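Local coordinates for protein gluconate kinase (Lactobacillus acidophilus, PDB 3LL3) that probably phosphorylates a sugar or sugar acid such as gluconate at the expense of ATP, as an FGGY-family carbohydrate kinase, and binds ATP and D-xylulose, at residues A249-G260 against P394-L404; G294-W305 against F336-A345. All coordinates share one frame; numbering follows the deposited sequence.

Contact 1 of 2, residues A249-G260 against P394-L404; sequences AIDSDHCALNVG and PVAINATGGFL. With ATP (adenosine-5'-triphosphate), chain C.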
loop_
_atom_site.group_PDB
_atom_site.type_symbol
_atom_site.label_atom_id
_atom_site.label_comp_id
_atom_site.label_asym_id
_atom_site.label_seq_id
_atom_site.Cartn_x
_atom_site.Cartn_y
_atom_site.Cartn_z
ATOM N N ALA A 249 5.311 -19.187 30.736
ATOM C CA ALA A 249 4.844 -20.000 29.616
ATOM C C ALA A 249 5.744 -21.214 29.490
ATOM O O ALA A 249 6.592 -21.279 28.604
ATOM C CB ALA A 249 4.811 -19.192 28.317
ATOM N N ILE A 250 5.561 -22.177 30.384
ATOM C CA ILE A 250 6.548 -23.261 30.545
ATOM C C ILE A 250 6.178 -24.483 29.718
ATOM O O ILE A 250 6.984 -25.410 29.561
ATOM C CB ILE A 250 6.706 -23.668 32.016
ATOM C CG1 ILE A 250 5.392 -24.260 32.518
ATOM C CG2 ILE A 250 7.100 -22.461 32.855
ATOM C CD1 ILE A 250 5.426 -24.687 33.948
ATOM N N ASP A 251 4.969 -24.477 29.167
ATOM C CA ASP A 251 4.533 -25.607 28.347
ATOM C C ASP A 251 3.646 -25.172 27.187
ATOM O O ASP A 251 3.310 -23.988 27.053
ATOM C CB ASP A 251 3.855 -26.699 29.188
ATOM C CG ASP A 251 2.635 -26.196 29.942
ATOM O OD1 ASP A 251 1.840 -25.408 29.377
ATOM O OD2 ASP A 251 2.474 -26.606 31.114
ATOM N N SER A 252 3.270 -26.141 26.360
ATOM C CA SER A 252 2.585 -25.868 25.104
ATOM C C SER A 252 1.152 -25.336 25.248
ATOM O O SER A 252 0.561 -24.906 24.259
ATOM C CB SER A 252 2.575 -27.125 24.239
ATOM O OG SER A 252 1.903 -28.166 24.922
ATOM N N ASP A 253 0.592 -25.378 26.459
ATOM C CA ASP A 253 -0.737 -24.814 26.699
ATOM C C ASP A 253 -0.673 -23.291 26.644
ATOM O O ASP A 253 -1.701 -22.631 26.517
ATOM C CB ASP A 253 -1.317 -25.252 28.053
ATOM C CG ASP A 253 -1.775 -26.712 28.070
ATOM O OD1 ASP A 253 -2.153 -27.262 27.016
ATOM O OD2 ASP A 253 -1.763 -27.319 29.161
ATOM N N HIS A 254 0.530 -22.740 26.762
ATOM C CA HIS A 254 0.738 -21.299 26.667
ATOM C C HIS A 254 1.704 -20.924 25.533
ATOM O O HIS A 254 2.489 -21.760 25.072
ATOM C CB HIS A 254 1.272 -20.755 27.993
ATOM C CG HIS A 254 0.249 -20.696 29.092
ATOM N ND1 HIS A 254 -0.306 -21.822 29.661
ATOM C CD2 HIS A 254 -0.286 -19.640 29.750
ATOM C CE1 HIS A 254 -1.153 -21.463 30.608
ATOM N NE2 HIS A 254 -1.159 -20.144 30.685
ATOM N N CYS A 255 1.618 -19.677 25.071
ATOM C CA CYS A 255 2.638 -19.075 24.203
ATOM C C CYS A 255 3.111 -17.795 24.890
ATOM O O CYS A 255 2.376 -17.207 25.685
ATOM C CB CYS A 255 2.040 -18.695 22.841
ATOM S SG CYS A 255 1.676 -20.071 21.706
ATOM N N ALA A 256 4.312 -17.340 24.580
ATOM C CA ALA A 256 4.753 -16.028 25.032
ATOM C C ALA A 256 4.867 -15.081 23.835
ATOM O O ALA A 256 5.518 -15.395 22.823
ATOM C CB ALA A 256 6.074 -16.120 25.793
ATOM N N LEU A 257 4.189 -13.942 23.942
ATOM C CA LEU A 257 4.214 -12.897 22.915
ATOM C C LEU A 257 4.858 -11.657 23.532
ATOM O O LEU A 257 4.329 -11.060 24.491
ATOM C CB LEU A 257 2.794 -12.543 22.477
ATOM C CG LEU A 257 2.692 -11.304 21.581
ATOM C CD1 LEU A 257 3.326 -11.631 20.222
ATOM C CD2 LEU A 257 1.267 -10.861 21.428
ATOM N N ASN A 258 6.003 -11.259 23.010
ATOM C CA ASN A 258 6.587 -10.018 23.471
ATOM C C ASN A 258 6.682 -9.080 22.295
ATOM O O ASN A 258 7.091 -9.480 21.199
ATOM C CB ASN A 258 7.964 -10.240 24.049
ATOM C CG ASN A 258 8.610 -8.948 24.499
ATOM O OD1 ASN A 258 8.265 -8.395 25.545
ATOM N ND2 ASN A 258 9.560 -8.460 23.713
ATOM N N VAL A 259 6.299 -7.831 22.502
ATOM C CA VAL A 259 6.380 -6.856 21.419
ATOM C C VAL A 259 6.862 -5.520 21.936
ATOM O O VAL A 259 6.128 -4.782 22.592
ATOM C CB VAL A 259 5.050 -6.668 20.684
ATOM C CG1 VAL A 259 5.272 -5.862 19.429
ATOM C CG2 VAL A 259 4.408 -8.000 20.356
ATOM N N GLY A 260 8.120 -5.226 21.660
ATOM C CA GLY A 260 8.664 -3.925 21.955
ATOM C C GLY A 260 8.976 -3.274 20.629
ATOM O O GLY A 260 8.104 -3.174 19.756
ATOM N N PRO A 394 -3.269 -22.619 22.068
ATOM C CA PRO A 394 -2.884 -22.388 23.464
ATOM C C PRO A 394 -4.081 -21.789 24.188
ATOM O O PRO A 394 -4.938 -21.200 23.531
ATOM C CB PRO A 394 -1.768 -21.348 23.347
ATOM C CG PRO A 394 -2.041 -20.677 21.998
ATOM C CD PRO A 394 -2.455 -21.824 21.138
ATOM N N VAL A 395 -4.155 -21.943 25.501
ATOM C CA VAL A 395 -5.297 -21.412 26.251
ATOM C C VAL A 395 -5.066 -19.969 26.707
ATOM O O VAL A 395 -5.938 -19.337 27.277
ATOM C CB VAL A 395 -5.595 -22.293 27.488
ATOM C CG1 VAL A 395 -5.780 -23.733 27.064
ATOM C CG2 VAL A 395 -4.459 -22.186 28.512
ATOM N N ALA A 396 -3.864 -19.460 26.490
ATOM C CA ALA A 396 -3.550 -18.090 26.849
ATOM C C ALA A 396 -2.263 -17.685 26.155
ATOM O O ALA A 396 -1.433 -18.528 25.832
ATOM C CB ALA A 396 -3.415 -17.927 28.352
ATOM N N ILE A 397 -2.137 -16.388 25.913
ATOM C CA ILE A 397 -0.921 -15.778 25.424
ATOM C C ILE A 397 -0.430 -14.897 26.548
ATOM O O ILE A 397 -1.133 -13.955 26.955
ATOM C CB ILE A 397 -1.174 -14.845 24.214
ATOM C CG1 ILE A 397 -1.962 -15.557 23.107
ATOM C CG2 ILE A 397 0.151 -14.292 23.707
ATOM C CD1 ILE A 397 -1.293 -16.761 22.547
ATOM N N ASN A 398 0.748 -15.216 27.081
ATOM C CA ASN A 398 1.374 -14.383 28.096
ATOM C C ASN A 398 2.177 -13.273 27.439
ATOM O O ASN A 398 3.179 -13.537 26.774
ATOM C CB ASN A 398 2.256 -15.228 29.015
ATOM C CG ASN A 398 1.484 -16.362 29.665
ATOM O OD1 ASN A 398 2.034 -17.169 30.413
ATOM N ND2 ASN A 398 0.204 -16.427 29.378
ATOM N N ALA A 399 1.736 -12.036 27.647
ATOM C CA ALA A 399 2.155 -10.907 26.827
ATOM C C ALA A 399 2.906 -9.821 27.570
ATOM O O ALA A 399 2.529 -9.424 28.674
ATOM C CB ALA A 399 0.934 -10.299 26.130
ATOM N N THR A 400 3.936 -9.301 26.925
ATOM C CA THR A 400 4.751 -8.241 27.486
ATOM C C THR A 400 5.206 -7.327 26.352
ATOM O O THR A 400 5.036 -7.664 25.187
ATOM C CB THR A 400 6.019 -8.821 28.154
ATOM O OG1 THR A 400 6.721 -9.649 27.219
ATOM C CG2 THR A 400 5.664 -9.669 29.390
ATOM N N GLY A 401 5.807 -6.196 26.697
ATOM C CA GLY A 401 6.424 -5.326 25.717
ATOM C C GLY A 401 5.727 -3.991 25.550
ATOM O O GLY A 401 4.525 -3.904 25.693
ATOM N N GLY A 402 6.501 -2.958 25.238
ATOM C CA GLY A 402 6.004 -1.602 25.153
ATOM C C GLY A 402 4.908 -1.372 24.128
ATOM O O GLY A 402 4.123 -0.427 24.264
ATOM N N PHE A 403 4.844 -2.212 23.096
ATOM C CA PHE A 403 3.815 -2.035 22.067
ATOM C C PHE A 403 2.450 -2.427 22.617
ATOM O O PHE A 403 1.425 -1.942 22.151
ATOM C CB PHE A 403 4.137 -2.845 20.801
ATOM C CG PHE A 403 3.092 -2.730 19.728
ATOM C CD1 PHE A 403 2.857 -1.511 19.095
ATOM C CD2 PHE A 403 2.340 -3.838 19.348
ATOM C CE1 PHE A 403 1.899 -1.401 18.096
ATOM C CE2 PHE A 403 1.358 -3.734 18.347
ATOM C CZ PHE A 403 1.145 -2.515 17.723
ATOM N N LEU A 404 2.464 -3.314 23.609
ATOM C CA LEU A 404 1.259 -3.818 24.251
ATOM C C LEU A 404 0.916 -3.056 25.529
ATOM O O LEU A 404 0.246 -3.593 26.396
ATOM C CB LEU A 404 1.426 -5.294 24.612
ATOM C CG LEU A 404 1.869 -6.172 23.453
ATOM C CD1 LEU A 404 2.011 -7.618 23.907
ATOM C CD2 LEU A 404 0.926 -6.034 22.244
HETATM P PG ATP C . 13.794 -3.249 26.166
HETATM O O1G ATP C . 13.665 -1.621 26.478
HETATM O O2G ATP C . 13.171 -4.123 27.434
HETATM O O3G ATP C . 15.193 -3.593 25.924
HETATM P PB ATP C . 12.448 -2.435 23.772
HETATM O O1B ATP C . 11.702 -3.209 22.528
HETATM O O2B ATP C . 13.577 -1.634 23.317
HETATM O O3B ATP C . 12.918 -3.633 24.820
HETATM P PA ATP C . 9.816 -1.544 24.774
HETATM O O1A ATP C . 9.264 -3.030 25.191
HETATM O O2A ATP C . 9.451 -0.524 25.748
HETATM O O3A ATP C . 11.455 -1.390 24.594
HETATM O "O5'" ATP C . 9.080 -1.166 23.352
HETATM C "C5'" ATP C . 9.517 -0.020 22.660
HETATM C "C4'" ATP C . 8.446 0.371 21.671
HETATM O "O4'" ATP C . 7.160 0.711 22.163
HETATM C "C3'" ATP C . 8.755 1.333 20.486
HETATM O "O3'" ATP C . 9.128 0.702 19.297
HETATM C "C2'" ATP C . 7.524 2.311 20.455
HETATM O "O2'" ATP C . 7.187 2.732 19.161
HETATM C "C1'" ATP C . 6.499 1.480 21.195
HETATM N N9 ATP C . 5.538 2.266 21.953
HETATM C C8 ATP C . 5.783 3.238 22.854
HETATM N N7 ATP C . 4.524 3.607 23.406
HETATM C C5 ATP C . 3.529 2.800 22.808
HETATM C C6 ATP C . 2.128 2.725 22.983
HETATM N N6 ATP C . 1.483 3.584 23.969
HETATM N N1 ATP C . 1.408 1.845 22.279
HETATM C C2 ATP C . 2.010 1.002 21.372
HETATM N N3 ATP C . 3.381 1.084 21.207
HETATM C C4 ATP C . 4.116 1.979 21.924
#
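C255 to N258 pair with I397 to T400 as parallel neighbours in the central sheet of the C-terminal FGGY domain, and the pair runs out at bound ATP. The family shares the actin-like ATPase fold, and this sheet carries its nucleotide site. The two short strands meet at 26° between their directions, so the pair is twisted. Backbone bonds pass back and forth between them. N398 N gives to C255 O at 2.9 Å. L257 N then gives to N398 O at 3.0 Å. T400 N to L257 O and V259 N to T400 O continue the pattern. At the far end V395 N gives to D253 O at 2.7 Å.

One sheet face carries C255, L257, I397 and A399. L257 CB presses on the I397 methyl CG2 at 3.4 Å, tighter than usual for two carbons. I397 reaches back with its other branch, whose CD1 rests on C255 CB. The SG of C255 meets P394 CG. L257 and V259 also pack on L380 of helix 365-388.

Past the strands, F403 N gives to V259 O at 2.9 Å. V259 CG1 lies anti to its backbone N (chi1 -169°), and this brings the methyl to F403 CB at 3.5 Å. The two side chains lie side by side and point the same way. G402 N donates to ATP O1A at 2.8 Å. A CB on G401 would clash with V259 O, and one on G260 or G402 would clash with ATP phosphate oxygens. The chemistry therefore implies that the phosphates are met by backbone, while the F403 ring lies against the adenine; apolar packing and strand bonds fix the frame, and bare glycines let the phosphates come close.

Contact 2 of 2, residues G294-W305 against F336-A345; sequences GPVNNGGIVFNW and FLPYLGGERA. With DXP (1-deoxy-D-xylulose-5-phosphate), chain D; ATP (adenosine-5'-triphosphate), chain C; XUL (D-xylulose), chain E.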
loop_
_atom_site.group_PDB
_atom_site.type_symbol
_atom_site.label_atom_id
_atom_site.label_comp_id
_atom_site.label_asym_id
_atom_site.label_seq_id
_atom_site.Cartn_x
_atom_site.Cartn_y
_atom_site.Cartn_z
ATOM N N GLY A 294 9.125 -17.511 16.514
ATOM C CA GLY A 294 9.371 -16.613 15.406
ATOM C C GLY A 294 9.817 -15.255 15.930
ATOM O O GLY A 294 9.070 -14.582 16.648
ATOM N N PRO A 295 11.046 -14.852 15.600
ATOM C CA PRO A 295 11.454 -13.478 15.888
ATOM C C PRO A 295 10.876 -12.584 14.782
ATOM O O PRO A 295 10.963 -12.930 13.622
ATOM C CB PRO A 295 12.975 -13.530 15.778
ATOM C CG PRO A 295 13.298 -14.820 15.038
ATOM C CD PRO A 295 12.041 -15.580 14.790
ATOM N N VAL A 296 10.258 -11.471 15.146
ATOM C CA VAL A 296 9.564 -10.626 14.170
ATOM C C VAL A 296 10.130 -9.214 14.265
ATOM O O VAL A 296 10.072 -8.581 15.339
ATOM C CB VAL A 296 8.051 -10.607 14.459
ATOM C CG1 VAL A 296 7.326 -9.701 13.483
ATOM C CG2 VAL A 296 7.469 -12.014 14.384
ATOM N N ASN A 297 10.690 -8.718 13.166
ATOM C CA ASN A 297 11.335 -7.401 13.177
ATOM C C ASN A 297 10.347 -6.262 13.431
ATOM O O ASN A 297 10.636 -5.321 14.184
ATOM C CB ASN A 297 12.050 -7.113 11.849
ATOM C CG ASN A 297 13.125 -8.145 11.507
ATOM O OD1 ASN A 297 13.644 -8.838 12.384
ATOM N ND2 ASN A 297 13.476 -8.229 10.218
ATOM N N ASN A 298 9.198 -6.357 12.771
ATOM C CA ASN A 298 8.323 -5.209 12.569
ATOM C C ASN A 298 7.285 -5.024 13.648
ATOM O O ASN A 298 6.085 -5.229 13.427
ATOM C CB ASN A 298 7.695 -5.297 11.177
ATOM C CG ASN A 298 8.758 -5.276 10.078
ATOM O OD1 ASN A 298 9.442 -4.273 9.891
ATOM N ND2 ASN A 298 8.918 -6.391 9.379
ATOM N N GLY A 299 7.764 -4.629 14.826
ATOM C CA GLY A 299 6.909 -4.408 15.979
ATOM C C GLY A 299 6.666 -2.931 16.214
ATOM O O GLY A 299 6.203 -2.210 15.318
ATOM N N GLY A 300 6.986 -2.474 17.416
ATOM C CA GLY A 300 6.765 -1.094 17.778
ATOM C C GLY A 300 7.567 -0.125 16.938
ATOM O O GLY A 300 7.213 1.049 16.846
ATOM N N ILE A 301 8.661 -0.608 16.347
ATOM C CA ILE A 301 9.481 0.224 15.475
ATOM C C ILE A 301 8.660 0.743 14.292
ATOM O O ILE A 301 8.866 1.853 13.806
ATOM C CB ILE A 301 10.731 -0.548 14.960
ATOM C CG1 ILE A 301 11.686 0.392 14.226
ATOM C CG2 ILE A 301 10.338 -1.737 14.038
ATOM C CD1 ILE A 301 13.129 -0.145 14.166
ATOM N N VAL A 302 7.719 -0.077 13.841
ATOM C CA VAL A 302 6.840 0.285 12.747
ATOM C C VAL A 302 5.700 1.188 13.243
ATOM O O VAL A 302 5.290 2.124 12.557
ATOM C CB VAL A 302 6.294 -0.970 12.017
ATOM C CG1 VAL A 302 5.195 -0.578 11.028
ATOM C CG2 VAL A 302 7.441 -1.697 11.284
ATOM N N PHE A 303 5.215 0.925 14.450
ATOM C CA PHE A 303 4.281 1.842 15.099
ATOM C C PHE A 303 4.902 3.232 15.212
ATOM O O PHE A 303 4.262 4.233 14.940
ATOM C CB PHE A 303 3.915 1.327 16.489
ATOM C CG PHE A 303 3.035 2.259 17.268
ATOM C CD1 PHE A 303 3.586 3.207 18.112
ATOM C CD2 PHE A 303 1.651 2.210 17.130
ATOM C CE1 PHE A 303 2.781 4.076 18.838
ATOM C CE2 PHE A 303 0.839 3.068 17.855
ATOM C CZ PHE A 303 1.408 4.011 18.709
ATOM N N ASN A 304 6.163 3.274 15.618
ATOM C CA ASN A 304 6.899 4.516 15.673
ATOM C C ASN A 304 7.004 5.193 14.310
ATOM O O ASN A 304 6.753 6.382 14.202
ATOM C CB ASN A 304 8.296 4.277 16.222
ATOM C CG ASN A 304 9.022 5.564 16.538
ATOM O OD1 ASN A 304 10.074 5.862 15.952
ATOM N ND2 ASN A 304 8.471 6.336 17.467
ATOM N N TRP A 305 7.388 4.443 13.275
ATOM C CA TRP A 305 7.439 5.006 11.922
ATOM C C TRP A 305 6.097 5.617 11.513
ATOM O O TRP A 305 6.054 6.729 10.991
ATOM C CB TRP A 305 7.883 3.969 10.883
ATOM C CG TRP A 305 7.655 4.435 9.471
ATOM C CD1 TRP A 305 8.521 5.156 8.687
ATOM C CD2 TRP A 305 6.478 4.223 8.673
ATOM N NE1 TRP A 305 7.957 5.391 7.448
ATOM C CE2 TRP A 305 6.704 4.836 7.417
ATOM C CE3 TRP A 305 5.260 3.567 8.894
ATOM C CZ2 TRP A 305 5.754 4.817 6.391
ATOM C CZ3 TRP A 305 4.313 3.552 7.872
ATOM C CH2 TRP A 305 4.567 4.177 6.633
ATOM N N PHE A 336 -2.561 -3.476 5.815
ATOM C CA PHE A 336 -1.209 -2.963 5.966
ATOM C C PHE A 336 -0.257 -4.129 6.174
ATOM O O PHE A 336 -0.310 -4.792 7.218
ATOM C CB PHE A 336 -1.102 -1.998 7.148
ATOM C CG PHE A 336 0.286 -1.433 7.352
ATOM C CD1 PHE A 336 0.816 -0.497 6.466
ATOM C CD2 PHE A 336 1.059 -1.823 8.432
ATOM C CE1 PHE A 336 2.095 0.034 6.662
ATOM C CE2 PHE A 336 2.327 -1.306 8.631
ATOM C CZ PHE A 336 2.853 -0.384 7.751
ATOM N N LEU A 337 0.592 -4.397 5.183
ATOM C CA LEU A 337 1.674 -5.367 5.383
ATOM C C LEU A 337 2.838 -4.615 6.038
ATOM O O LEU A 337 3.358 -3.661 5.470
ATOM C CB LEU A 337 2.102 -6.019 4.060
ATOM C CG LEU A 337 1.027 -6.738 3.226
ATOM C CD1 LEU A 337 1.605 -7.325 1.922
ATOM C CD2 LEU A 337 0.365 -7.831 4.047
ATOM N N PRO A 338 3.236 -5.031 7.252
ATOM C CA PRO A 338 4.134 -4.214 8.086
ATOM C C PRO A 338 5.628 -4.373 7.803
ATOM O O PRO A 338 6.436 -3.900 8.605
ATOM C CB PRO A 338 3.862 -4.721 9.506
ATOM C CG PRO A 338 3.249 -6.070 9.347
ATOM C CD PRO A 338 2.798 -6.263 7.925
ATOM N N TYR A 339 5.999 -4.994 6.692
ATOM C CA TYR A 339 7.395 -5.391 6.514
ATOM C C TYR A 339 8.369 -4.267 6.178
ATOM O O TYR A 339 9.148 -4.397 5.239
ATOM C CB TYR A 339 7.498 -6.454 5.442
ATOM C CG TYR A 339 6.417 -7.498 5.490
ATOM C CD1 TYR A 339 6.154 -8.217 6.648
ATOM C CD2 TYR A 339 5.709 -7.817 4.350
ATOM C CE1 TYR A 339 5.177 -9.211 6.660
ATOM C CE2 TYR A 339 4.732 -8.775 4.356
ATOM C CZ TYR A 339 4.471 -9.478 5.506
ATOM O OH TYR A 339 3.491 -10.445 5.459
ATOM N N LEU A 340 8.363 -3.197 6.964
ATOM C CA LEU A 340 9.248 -2.057 6.708
ATOM C C LEU A 340 10.759 -2.395 6.682
ATOM O O LEU A 340 11.474 -1.968 5.788
ATOM C CB LEU A 340 8.935 -0.905 7.679
ATOM C CG LEU A 340 7.950 0.152 7.134
ATOM C CD1 LEU A 340 6.686 -0.504 6.679
ATOM C CD2 LEU A 340 7.638 1.167 8.201
ATOM N N GLY A 341 11.248 -3.175 7.637
ATOM C CA GLY A 341 12.674 -3.504 7.661
ATOM C C GLY A 341 13.053 -4.875 7.121
ATOM O O GLY A 341 13.939 -5.528 7.669
ATOM N N GLY A 342 12.404 -5.324 6.049
ATOM C CA GLY A 342 12.491 -6.729 5.689
ATOM C C GLY A 342 11.857 -7.499 6.837
ATOM O O GLY A 342 11.383 -6.884 7.807
ATOM N N GLU A 343 11.825 -8.825 6.764
ATOM C CA GLU A 343 11.197 -9.580 7.851
ATOM C C GLU A 343 11.805 -10.959 8.064
ATOM O O GLU A 343 12.185 -11.637 7.096
ATOM C CB GLU A 343 9.681 -9.700 7.607
ATOM C CG GLU A 343 8.899 -10.312 8.763
ATOM C CD GLU A 343 9.213 -9.639 10.087
ATOM O OE1 GLU A 343 10.299 -9.906 10.673
ATOM O OE2 GLU A 343 8.370 -8.843 10.546
ATOM N N ARG A 344 11.907 -11.369 9.327
ATOM C CA ARG A 344 12.245 -12.743 9.646
ATOM C C ARG A 344 10.930 -13.531 9.703
ATOM O O ARG A 344 10.245 -13.610 8.694
ATOM C CB ARG A 344 13.129 -12.825 10.907
ATOM C CG ARG A 344 14.568 -12.383 10.589
ATOM C CD ARG A 344 15.481 -12.264 11.813
ATOM N NE ARG A 344 15.058 -11.171 12.677
ATOM C CZ ARG A 344 15.290 -11.118 13.986
ATOM N NH1 ARG A 344 15.951 -12.098 14.585
ATOM N NH2 ARG A 344 14.848 -10.085 14.700
ATOM N N ALA A 345 10.549 -14.109 10.836
ATOM C CA ALA A 345 9.248 -14.777 10.872
ATOM C C ALA A 345 8.170 -13.724 10.667
ATOM O O ALA A 345 8.323 -12.612 11.160
ATOM C CB ALA A 345 9.025 -15.491 12.197
HETATM C C1 DXP D . 19.190 -5.076 3.859
HETATM C C2 DXP D . 18.364 -4.263 4.900
HETATM C C3 DXP D . 18.457 -4.728 6.375
HETATM C C4 DXP D . 18.057 -6.217 6.423
HETATM C C5 DXP D . 17.612 -6.968 7.701
HETATM O O2 DXP D . 17.452 -3.599 4.534
HETATM O O3 DXP D . 17.838 -3.841 7.221
HETATM O O4 DXP D . 17.235 -6.470 5.328
HETATM O O5 DXP D . 16.462 -7.768 7.616
HETATM P P DXP D . 16.248 -9.303 8.212
HETATM O O2P DXP D . 16.873 -10.360 7.198
HETATM O O1P DXP D . 16.721 -9.359 9.743
HETATM O O3P DXP D . 14.885 -9.670 8.144
HETATM P PG ATP C . 13.794 -3.249 26.166
HETATM O O1G ATP C . 13.665 -1.621 26.478
HETATM O O2G ATP C . 13.171 -4.123 27.434
HETATM O O3G ATP C . 15.193 -3.593 25.924
HETATM P PB ATP C . 12.448 -2.435 23.772
HETATM O O1B ATP C . 11.702 -3.209 22.528
HETATM O O2B ATP C . 13.577 -1.634 23.317
HETATM O O3B ATP C . 12.918 -3.633 24.820
HETATM P PA ATP C . 9.816 -1.544 24.774
HETATM O O1A ATP C . 9.264 -3.030 25.191
HETATM O O2A ATP C . 9.451 -0.524 25.748
HETATM O O3A ATP C . 11.455 -1.390 24.594
HETATM O "O5'" ATP C . 9.080 -1.166 23.352
HETATM C "C5'" ATP C . 9.517 -0.020 22.660
HETATM C "C4'" ATP C . 8.446 0.371 21.671
HETATM O "O4'" ATP C . 7.160 0.711 22.163
HETATM C "C3'" ATP C . 8.755 1.333 20.486
HETATM O "O3'" ATP C . 9.128 0.702 19.297
HETATM C "C2'" ATP C . 7.524 2.311 20.455
HETATM O "O2'" ATP C . 7.187 2.732 19.161
HETATM C "C1'" ATP C . 6.499 1.480 21.195
HETATM N N9 ATP C . 5.538 2.266 21.953
HETATM C C8 ATP C . 5.783 3.238 22.854
HETATM N N7 ATP C . 4.524 3.607 23.406
HETATM C C5 ATP C . 3.529 2.800 22.808
HETATM C C6 ATP C . 2.128 2.725 22.983
HETATM N N6 ATP C . 1.483 3.584 23.969
HETATM N N1 ATP C . 1.408 1.845 22.279
HETATM C C2 ATP C . 2.010 1.002 21.372
HETATM N N3 ATP C . 3.381 1.084 21.207
HETATM C C4 ATP C . 4.116 1.979 21.924
HETATM C C1 XUL E . 15.824 -15.264 19.468
HETATM C C2 XUL E . 16.463 -14.832 18.137
HETATM C C3 XUL E . 17.101 -13.422 17.996
HETATM C C4 XUL E . 17.346 -12.663 19.315
HETATM C C5 XUL E . 18.496 -13.241 20.161
HETATM O O1 XUL E . 14.438 -15.442 19.297
HETATM O O2 XUL E . 16.419 -15.582 17.191
HETATM O O3 XUL E . 16.258 -12.607 17.221
HETATM O O4 XUL E . 17.655 -11.329 18.980
HETATM O O5 XUL E . 19.031 -12.269 21.027
#
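N297 and R344 meet between two bound sugars. R344 grips the single oxygen OD1 of N297 side-on, with NE at 2.7 Å and NH2 at 2.9 Å. The amide and guanidinium planes are nearly coplanar, 23° apart. The remaining nitrogen, R344 NH1, donates to XUL O3 at 2.7 Å. P295 CB covers one face of the guanidinium. On the other end of the N297 amide, ND2 donates to the phosphate oxygen O3P of DXP at 2.9 Å. H129 also bonds this ligand. A leucine in place of R344 would probably cost XUL O3 its bond from NH1 and leave N297 OD1 without the two nitrogens that grip it, so the amide would be held less firmly, by ND2 alone.

E343 forms the second shell. Its OE1 takes N297 N on the syn lone pair at 2.8 Å and R344 N on the anti lone pair, so one oxygen ties down both first-shell residues. Its chain is bent at chi2 (51°), which folds the carboxylate back towards N297 and N298. N298 ND2 comes to E343 OE2 from above the carboxylate plane and also reaches G342 O at 3.0 Å. N298 OD1 accepts from G341 N in the carbonyl plane, on a lone pair. These bonds hold the N298 amide at both ends and fix the turn from Y339 to G342.

Farther out the packing is apolar. L340 CD2 lies over a face of the W305 indole, 3.6 Å from the centroid of its five-membered ring. V302 CG1 sits at the edge of the F336 ring. W305 NE1 bonds to H363 O of the second subunit. Strand 289-296 and helix 300-311 thus meet the 336-345 segment beside helix 365-388, whose N379 touches V296, P338 and E343.

Overall arrangement
Contacts 1 and 2 lie with their centres about 18 Å apart and meet at the nucleotide. G260 O and G300 N are 2.7 Å apart, a probable hydrogen bond that joins them directly. F403 CE1 packs on F303 CD2 at 3.7 Å, beside the adenine. Both contacts reach the same sheet: contact 1 lies between two of its strands, and contact 2 starts from strand 289-296. They share ATP. Contact 1 bonds a phosphate oxygen through G402 N and reaches the adenine with F403. Contact 2 bonds the ribose through G300 O, lays F303 against the adenine, and alone of the two reaches XUL and DXP. In sequence, 294-305 and 336-345 both fall between 249-260 and 394-404.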